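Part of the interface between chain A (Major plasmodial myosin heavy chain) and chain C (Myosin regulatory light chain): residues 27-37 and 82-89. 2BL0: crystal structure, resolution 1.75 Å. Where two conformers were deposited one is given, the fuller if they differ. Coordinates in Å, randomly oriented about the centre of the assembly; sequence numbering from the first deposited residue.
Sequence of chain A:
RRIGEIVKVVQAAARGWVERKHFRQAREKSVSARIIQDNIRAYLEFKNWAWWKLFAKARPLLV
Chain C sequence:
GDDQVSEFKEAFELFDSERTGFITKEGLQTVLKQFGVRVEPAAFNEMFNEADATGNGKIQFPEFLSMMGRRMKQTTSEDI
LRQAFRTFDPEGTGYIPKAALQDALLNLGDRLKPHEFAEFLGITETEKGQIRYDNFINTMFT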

# COMPACT_ATOMS: atom_id res chain seq x y z
N ARG A 27 4.71 -3.39 1.26
CA ARG A 27 3.67 -2.66 0.52
C ARG A 27 2.41 -2.49 1.36
O ARG A 27 1.82 -1.42 1.37
CB ARG A 27 3.31 -3.37 -0.79
CG ARG A 27 2.40 -2.54 -1.65
CD ARG A 27 1.93 -3.18 -2.95
NE ARG A 27 0.65 -2.58 -3.34
CZ ARG A 27 -0.51 -2.89 -2.78
NH1 ARG A 27 -0.59 -3.82 -1.84
NH2 ARG A 27 -1.61 -2.29 -3.19
N GLU A 28 2.02 -3.53 2.09
CA GLU A 28 0.81 -3.43 2.92
C GLU A 28 1.00 -2.33 3.94
O GLU A 28 0.10 -1.50 4.13
CB GLU A 28 0.47 -4.78 3.57
CG GLU A 28 -0.24 -5.75 2.60
CD GLU A 28 -0.37 -7.18 3.12
OE1 GLU A 28 0.28 -7.54 4.13
OE2 GLU A 28 -1.11 -7.97 2.48
N LYS A 29 2.17 -2.30 4.57
CA LYS A 29 2.50 -1.27 5.56
C LYS A 29 2.51 0.11 4.94
O LYS A 29 1.96 1.05 5.53
CB LYS A 29 3.86 -1.58 6.22
CG LYS A 29 4.24 -0.71 7.38
CD LYS A 29 5.54 -1.17 8.06
CE LYS A 29 5.79 -0.48 9.41
NZ LYS A 29 7.02 0.36 9.49
N SER A 30 3.11 0.26 3.75
CA SER A 30 3.20 1.59 3.12
C SER A 30 1.85 2.10 2.64
O SER A 30 1.55 3.30 2.74
CB SER A 30 4.20 1.60 1.95
OG SER A 30 5.53 1.78 2.45
N VAL A 31 1.02 1.20 2.11
CA VAL A 31 -0.30 1.58 1.60
C VAL A 31 -1.19 2.02 2.76
O VAL A 31 -1.90 3.03 2.66
CB VAL A 31 -0.95 0.41 0.80
CG1 VAL A 31 -2.47 0.58 0.66
CG2 VAL A 31 -0.30 0.30 -0.58
N SER A 32 -1.12 1.28 3.86
CA SER A 32 -1.90 1.60 5.06
C SER A 32 -1.46 2.90 5.70
O SER A 32 -2.30 3.71 6.10
CB SER A 32 -1.83 0.47 6.06
OG SER A 32 -2.56 -0.64 5.59
N ALA A 33 -0.15 3.12 5.78
CA ALA A 33 0.40 4.35 6.31
C ALA A 33 -0.07 5.50 5.46
O ALA A 33 -0.45 6.53 5.98
CB ALA A 33 1.90 4.31 6.30
N ARG A 34 -0.06 5.33 4.14
CA ARG A 34 -0.53 6.38 3.26
C ARG A 34 -2.00 6.77 3.46
O ARG A 34 -2.34 7.95 3.48
CB ARG A 34 -0.28 6.00 1.80
CG ARG A 34 -0.64 7.10 0.83
CD ARG A 34 0.24 8.34 0.94
NE ARG A 34 -0.26 9.43 0.11
CZ ARG A 34 0.17 9.72 -1.11
NH1 ARG A 34 1.17 9.04 -1.66
NH2 ARG A 34 -0.37 10.74 -1.77
N ILE A 35 -2.86 5.79 3.62
CA ILE A 35 -4.27 6.06 3.89
C ILE A 35 -4.43 6.88 5.18
O ILE A 35 -5.21 7.82 5.21
CB ILE A 35 -5.05 4.74 3.97
CG1 ILE A 35 -5.13 4.14 2.56
CG2 ILE A 35 -6.45 4.96 4.64
CD1 ILE A 35 -5.46 2.67 2.54
N ILE A 36 -3.69 6.51 6.22
CA ILE A 36 -3.76 7.21 7.51
C ILE A 36 -3.24 8.64 7.39
O ILE A 36 -3.88 9.58 7.85
CB ILE A 36 -2.94 6.42 8.60
CG1 ILE A 36 -3.58 5.06 8.87
CG2 ILE A 36 -2.78 7.20 9.88
CD1 ILE A 36 -2.63 4.08 9.54
N GLN A 37 -2.10 8.81 6.74
CA GLN A 37 -1.51 10.12 6.50
C GLN A 37 -2.47 11.03 5.75
O GLN A 37 -2.67 12.19 6.12
CB GLN A 37 -0.20 9.97 5.71
CG GLN A 37 0.91 9.27 6.50
CD GLN A 37 1.99 8.65 5.63
OE1 GLN A 37 1.77 8.40 4.43
NE2 GLN A 37 3.16 8.38 6.22
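Chain C 82-89: RQAFRTFD

A very short hydroxyl-to-hydroxyl hydrogen bond, 2.5 Å from OG of Ser32(A) to OG1 of Thr87(C), joins the two chains within an otherwise largely apolar contact; either hydroxyl could be the donor. Ser32(A) and Thr87(C) both direct their CA-to-CB bonds toward the opposing stretch, and both are m rotamers, with chi1 of -71° and -64°. Chain A is helical from 27 through 37, as part of a longer helix. Chain C enters as the last part of a helix; beyond it Phe88(C) has phi/psi of -98/7 and Asp89(C) is extended at -151/75. The two helices run in broadly opposing directions, 133° between their N-to-C vectors (signed crossing angle -133°), and their axes approach to 8.3 Å. Such close passage fits the small residues at the crossing: the CA atoms of Ser32(A) and Ala84(C) lie 4.3 Å apart, and their CB atoms 4.1 Å. Ala84(C) points its methyl at chain A, where CB lies 3.7 Å from CG2 of Ile35(A) and 3.9 Å from CG1 of Ile36(A). Its carbonyl also faces the heavy chain, with O 3.4 Å from CB of Ser32(A).

Ile36(A), m at chi1 and t at chi2, reaches between the two phenylalanines. Its CG1 sits over one face of the Phe85(C) ring, 4.1 Å from the centroid and 16° off the ring normal, a CH-pi contact; its CD1 is 3.7 Å from CD2 of Phe85(C) and 3.9 Å from CE1 of Phe88(C). Phe85(C) starts with CA-to-CB directed away from chain A, but chi1 of -79° brings the end of its side chain nearer. Phe88(C) instead sets out sideways and, with chi1 of -55°, also carries its ring onto the helix. There CE1 lies 3.8 Å from CB of Ser32(A), while CZ is 4.3 Å from CB of Ala33(A), whose backbone N is at the ring edge. One turn earlier on chain A, the aliphatic part of Lys29(A) extends the apolar surface, CG lying 3.6 Å from CE2 of Phe88(C). Thr87(C) rests its methyl on the backbone of that turn, with CG2 4.0 Å from O of Glu28(A) and 4.1 Å from CA of Lys29(A). Together the two stretches bury 420 Å², with Ile36(A) and Phe88(C) the most extensively covered residues, at 78 Å² each.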

# COMPACT_ATOMS: atom_id res chain seq x y z
N ARG C 82 -10.21 2.36 8.87
CA ARG C 82 -10.19 1.37 9.95
C ARG C 82 -9.23 0.23 9.64
O ARG C 82 -8.38 -0.12 10.46
CB ARG C 82 -11.60 0.80 10.17
CG ARG C 82 -11.68 -0.36 11.17
CD ARG C 82 -13.11 -0.76 11.57
NE ARG C 82 -13.99 0.39 11.71
CZ ARG C 82 -13.94 1.27 12.72
NH1 ARG C 82 -13.07 1.12 13.71
NH2 ARG C 82 -14.78 2.29 12.74
N GLN C 83 -9.37 -0.33 8.44
CA GLN C 83 -8.48 -1.37 7.92
C GLN C 83 -7.02 -0.93 7.87
O GLN C 83 -6.12 -1.77 8.04
CB GLN C 83 -8.89 -1.75 6.49
CG GLN C 83 -10.08 -2.66 6.36
CD GLN C 83 -10.31 -3.07 4.92
OE1 GLN C 83 -9.44 -3.69 4.31
NE2 GLN C 83 -11.47 -2.70 4.36
N ALA C 84 -6.78 0.34 7.57
CA ALA C 84 -5.42 0.87 7.47
C ALA C 84 -4.77 0.88 8.85
O ALA C 84 -3.59 0.55 8.99
CB ALA C 84 -5.42 2.26 6.88
N PHE C 85 -5.55 1.23 9.87
CA PHE C 85 -5.08 1.13 11.25
C PHE C 85 -4.88 -0.35 11.65
O PHE C 85 -3.97 -0.66 12.41
CB PHE C 85 -6.06 1.83 12.21
CG PHE C 85 -5.90 3.34 12.25
CD1 PHE C 85 -6.96 4.17 11.91
CD2 PHE C 85 -4.70 3.93 12.62
CE1 PHE C 85 -6.83 5.55 11.95
CE2 PHE C 85 -4.56 5.31 12.67
CZ PHE C 85 -5.63 6.13 12.34
N ARG C 86 -5.71 -1.24 11.10
CA ARG C 86 -5.65 -2.68 11.42
C ARG C 86 -4.36 -3.33 10.97
O ARG C 86 -3.95 -4.37 11.51
CB ARG C 86 -6.83 -3.43 10.78
N THR C 87 -3.71 -2.73 9.98
CA THR C 87 -2.39 -3.17 9.57
C THR C 87 -1.42 -3.09 10.75
O THR C 87 -0.60 -3.97 10.93
CB THR C 87 -1.90 -2.29 8.41
OG1 THR C 87 -2.76 -2.48 7.28
CG2 THR C 87 -0.51 -2.72 7.92
N PHE C 88 -1.56 -2.03 11.54
CA PHE C 88 -0.72 -1.77 12.70
C PHE C 88 -1.34 -2.21 14.03
O PHE C 88 -0.79 -1.95 15.10
CB PHE C 88 -0.39 -0.28 12.74
CG PHE C 88 0.23 0.21 11.47
CD1 PHE C 88 -0.54 0.80 10.48
CD2 PHE C 88 1.59 0.03 11.25
CE1 PHE C 88 0.03 1.22 9.29
CE2 PHE C 88 2.17 0.46 10.06
CZ PHE C 88 1.40 1.04 9.08
N ASP C 89 -2.48 -2.89 13.94
CA ASP C 89 -3.13 -3.50 15.09
C ASP C 89 -3.90 -4.72 14.56
O ASP C 89 -5.13 -4.68 14.41
CB ASP C 89 -4.06 -2.48 15.74
CG ASP C 89 -4.84 -3.04 16.91
OD1 ASP C 89 -4.41 -4.05 17.51
OD2 ASP C 89 -5.89 -2.52 17.30